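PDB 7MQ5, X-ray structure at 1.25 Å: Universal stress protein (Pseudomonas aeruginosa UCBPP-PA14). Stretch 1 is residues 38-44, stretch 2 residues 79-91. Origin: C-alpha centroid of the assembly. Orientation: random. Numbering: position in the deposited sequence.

Stretch 1, residues 38-44: LHLLVCE
Stretch 2, residues 79-91: QTIIAEQQAEGCG

A buried histidine gripped in two ways by one helix is the striking feature of this contact. The ring of His 39 meets Glu 84 at its edge, where NE2 donates a hydrogen bond to OE2 at 2.8 Å with an N-H...acceptor angle of 157°, and it meets Glu 88 over one face, where Glu 88 CG lies 3.7 Å from the centroid of the His 39 ring and only 12° off its normal, a CH-pi contact. The two glutamates are one helical turn apart, so a single ring can engage both; ND1 is satisfied elsewhere in the structure.

The example illustrates how a strand packs on a helix by alternation. Residues 38-43 form an extended strand (phi -93 to -123°, psi 96 to 129°), in which His 39, Leu 41 and Cys 43 point toward the helix while Leu 38 and Val 42 point away. Residues 79-88 are helical, with regular i to i+4 bonds from Ala 83 N to Gln 79 O (2.9 Å) through Glu 88 N to Glu 84 O (3.0 Å). The axes approach to 9.2 Å, and their N-to-C directions differ by 150°, close to antiparallel. The register follows: the CA of His 39 lies 7.8 Å from the CA of Glu 88, and the CA of Cys 43 lies 6.6 Å from the CA of Thr 80. Together the stretches bury 356 Å².

Rotamers set the details. His 39 is t with chi2 70°, Glu 84 is t, p with chi3 near 2°, and Glu 88 is m, m with chi3 -26°. Leu 41 (t, p) fills the middle of the interface: its CD2 sits 3.7 Å from Glu 84 CB and 3.9 Å from Ile 81 CA, so the leucine packs against the glutamate's aliphatic base while the carboxylate serves the histidine. At the far end Cys 43 (m) places SG 3.6 Å from Thr 80 CG2 and 3.8 Å from Ile 81 CG1; Thr 80 is m, and Ile 81, pointing sideways, is m, t.

Beyond the helix, Gly 89 turns the chain with positive phi (68/32°), a conformation that favours glycine. Cys 90 (phi/psi -73/146°, chi1 m) then returns toward the strand, its SG 4.4 Å from His 39 CB. On the helix side directed away from the strand, Gln 85 (t, m, chi3 -29°) steadies this exit, its NE2 donating to Cys 90 O at 2.9 Å.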

# COMPACT_ATOMS: atom_id res chain seq x y z
N LEU A 38 -10.29 -5.33 -13.34
CA LEU A 38 -8.82 -5.51 -13.40
C LEU A 38 -8.31 -5.04 -14.76
O LEU A 38 -8.77 -5.59 -15.79
CB LEU A 38 -8.45 -6.97 -13.20
CG LEU A 38 -8.92 -7.60 -11.88
CD1 LEU A 38 -8.42 -9.04 -11.78
CD2 LEU A 38 -8.45 -6.78 -10.68
N HIS A 39 -7.38 -4.09 -14.77
CA HIS A 39 -6.67 -3.69 -16.01
C HIS A 39 -5.24 -4.23 -15.92
O HIS A 39 -4.48 -3.79 -15.04
CB HIS A 39 -6.71 -2.19 -16.21
CG HIS A 39 -6.07 -1.79 -17.50
ND1 HIS A 39 -6.67 -2.06 -18.71
CD2 HIS A 39 -4.92 -1.15 -17.77
CE1 HIS A 39 -5.90 -1.59 -19.67
NE2 HIS A 39 -4.82 -1.03 -19.12
N LEU A 40 -4.91 -5.17 -16.79
CA LEU A 40 -3.58 -5.81 -16.78
C LEU A 40 -2.65 -5.05 -17.73
O LEU A 40 -2.99 -4.92 -18.92
CB LEU A 40 -3.69 -7.27 -17.21
CG LEU A 40 -4.82 -8.09 -16.58
CD1 LEU A 40 -4.73 -9.55 -17.01
CD2 LEU A 40 -4.83 -7.98 -15.07
N LEU A 41 -1.50 -4.64 -17.23
CA LEU A 41 -0.56 -3.84 -18.03
C LEU A 41 0.80 -4.53 -18.10
O LEU A 41 1.36 -4.86 -17.05
CB LEU A 41 -0.40 -2.46 -17.39
CG LEU A 41 0.71 -1.58 -17.95
CD1 LEU A 41 0.40 -1.15 -19.38
CD2 LEU A 41 0.97 -0.37 -17.06
N VAL A 42 1.31 -4.68 -19.32
CA VAL A 42 2.73 -5.09 -19.53
C VAL A 42 3.47 -3.85 -20.03
O VAL A 42 3.04 -3.28 -21.03
CB VAL A 42 2.88 -6.28 -20.49
CG1 VAL A 42 4.35 -6.54 -20.79
CG2 VAL A 42 2.21 -7.53 -19.95
N CYS A 43 4.55 -3.49 -19.35
CA CYS A 43 5.36 -2.31 -19.72
C CYS A 43 6.58 -2.77 -20.51
O CYS A 43 7.58 -3.17 -19.90
CB CYS A 43 5.80 -1.54 -18.48
SG CYS A 43 4.41 -0.98 -17.47
N GLU A 44 6.48 -2.74 -21.84
CA GLU A 44 7.58 -3.19 -22.71
C GLU A 44 7.32 -2.72 -24.13
O GLU A 44 6.14 -2.65 -24.52
CB GLU A 44 7.68 -4.72 -22.70
CG GLU A 44 8.84 -5.24 -23.54
CD GLU A 44 9.00 -6.75 -23.56
OE1 GLU A 44 8.68 -7.41 -22.55
OE2 GLU A 44 9.47 -7.27 -24.61
N GLN A 79 6.76 5.81 -15.29
CA GLN A 79 5.92 6.76 -16.07
C GLN A 79 4.87 5.99 -16.89
O GLN A 79 3.73 6.48 -17.03
CB GLN A 79 6.80 7.64 -16.95
CG GLN A 79 7.49 8.72 -16.14
CD GLN A 79 8.49 9.48 -16.96
OE1 GLN A 79 8.27 10.63 -17.31
NE2 GLN A 79 9.57 8.81 -17.32
N THR A 80 5.24 4.81 -17.40
CA THR A 80 4.28 3.99 -18.18
C THR A 80 3.13 3.56 -17.27
O THR A 80 1.95 3.65 -17.66
CB THR A 80 4.98 2.79 -18.81
OG1 THR A 80 6.03 3.25 -19.66
CG2 THR A 80 4.03 1.93 -19.60
N ILE A 81 3.47 3.13 -16.06
CA ILE A 81 2.44 2.69 -15.08
C ILE A 81 1.52 3.87 -14.72
O ILE A 81 0.29 3.69 -14.74
CB ILE A 81 3.13 2.11 -13.84
CG1 ILE A 81 3.92 0.86 -14.21
CG2 ILE A 81 2.11 1.83 -12.75
CD1 ILE A 81 4.86 0.37 -13.14
N ILE A 82 2.09 5.02 -14.37
CA ILE A 82 1.22 6.17 -13.97
C ILE A 82 0.38 6.63 -15.18
O ILE A 82 -0.81 6.93 -14.98
CB ILE A 82 2.06 7.28 -13.32
CG1 ILE A 82 2.61 6.79 -11.98
CG2 ILE A 82 1.26 8.57 -13.18
CD1 ILE A 82 3.65 7.69 -11.37
N ALA A 83 0.95 6.66 -16.38
CA ALA A 83 0.14 7.07 -17.55
C ALA A 83 -1.04 6.11 -17.73
O ALA A 83 -2.14 6.56 -18.11
CB ALA A 83 0.99 7.14 -18.80
N GLU A 84 -0.82 4.82 -17.49
CA GLU A 84 -1.92 3.84 -17.65
C GLU A 84 -2.97 4.05 -16.55
O GLU A 84 -4.18 3.94 -16.83
CB GLU A 84 -1.39 2.41 -17.64
CG GLU A 84 -2.33 1.44 -18.31
CD GLU A 84 -2.36 1.54 -19.82
OE1 GLU A 84 -1.60 2.38 -20.41
OE2 GLU A 84 -3.12 0.77 -20.43
N GLN A 85 -2.53 4.30 -15.33
CA GLN A 85 -3.47 4.60 -14.22
C GLN A 85 -4.34 5.81 -14.59
O GLN A 85 -5.56 5.79 -14.31
CB GLN A 85 -2.67 4.84 -12.94
CG GLN A 85 -3.53 5.17 -11.73
CD GLN A 85 -3.84 6.64 -11.59
OE1 GLN A 85 -3.08 7.51 -12.01
NE2 GLN A 85 -4.96 6.94 -10.94
N GLN A 86 -3.73 6.82 -15.20
CA GLN A 86 -4.48 8.03 -15.59
C GLN A 86 -5.49 7.71 -16.71
O GLN A 86 -6.65 8.14 -16.61
CB GLN A 86 -3.49 9.12 -16.03
CG GLN A 86 -2.70 9.71 -14.87
CD GLN A 86 -3.60 10.59 -14.04
OE1 GLN A 86 -4.09 11.61 -14.51
NE2 GLN A 86 -3.81 10.19 -12.80
N ALA A 87 -5.05 6.97 -17.72
CA ALA A 87 -5.92 6.64 -18.88
C ALA A 87 -7.12 5.80 -18.44
O ALA A 87 -8.23 6.03 -18.94
CB ALA A 87 -5.12 5.90 -19.91
N GLU A 88 -6.90 4.85 -17.53
CA GLU A 88 -7.95 3.88 -17.14
C GLU A 88 -8.70 4.33 -15.88
O GLU A 88 -9.72 3.70 -15.56
CB GLU A 88 -7.30 2.51 -17.01
CG GLU A 88 -6.74 1.99 -18.32
CD GLU A 88 -7.79 1.66 -19.36
OE1 GLU A 88 -8.93 1.37 -18.96
OE2 GLU A 88 -7.47 1.72 -20.55
N GLY A 89 -8.23 5.38 -15.21
CA GLY A 89 -8.92 5.86 -13.99
C GLY A 89 -8.83 4.89 -12.83
O GLY A 89 -9.73 4.88 -12.00
N CYS A 90 -7.75 4.14 -12.72
CA CYS A 90 -7.65 3.12 -11.64
C CYS A 90 -7.43 3.78 -10.27
O CYS A 90 -6.76 4.82 -10.19
CB CYS A 90 -6.53 2.12 -11.95
SG CYS A 90 -6.77 1.27 -13.52
N GLY A 91 -8.00 3.16 -9.24
CA GLY A 91 -7.91 3.64 -7.85
C GLY A 91 -6.87 2.91 -7.02
O GLY A 91 -6.72 3.23 -5.84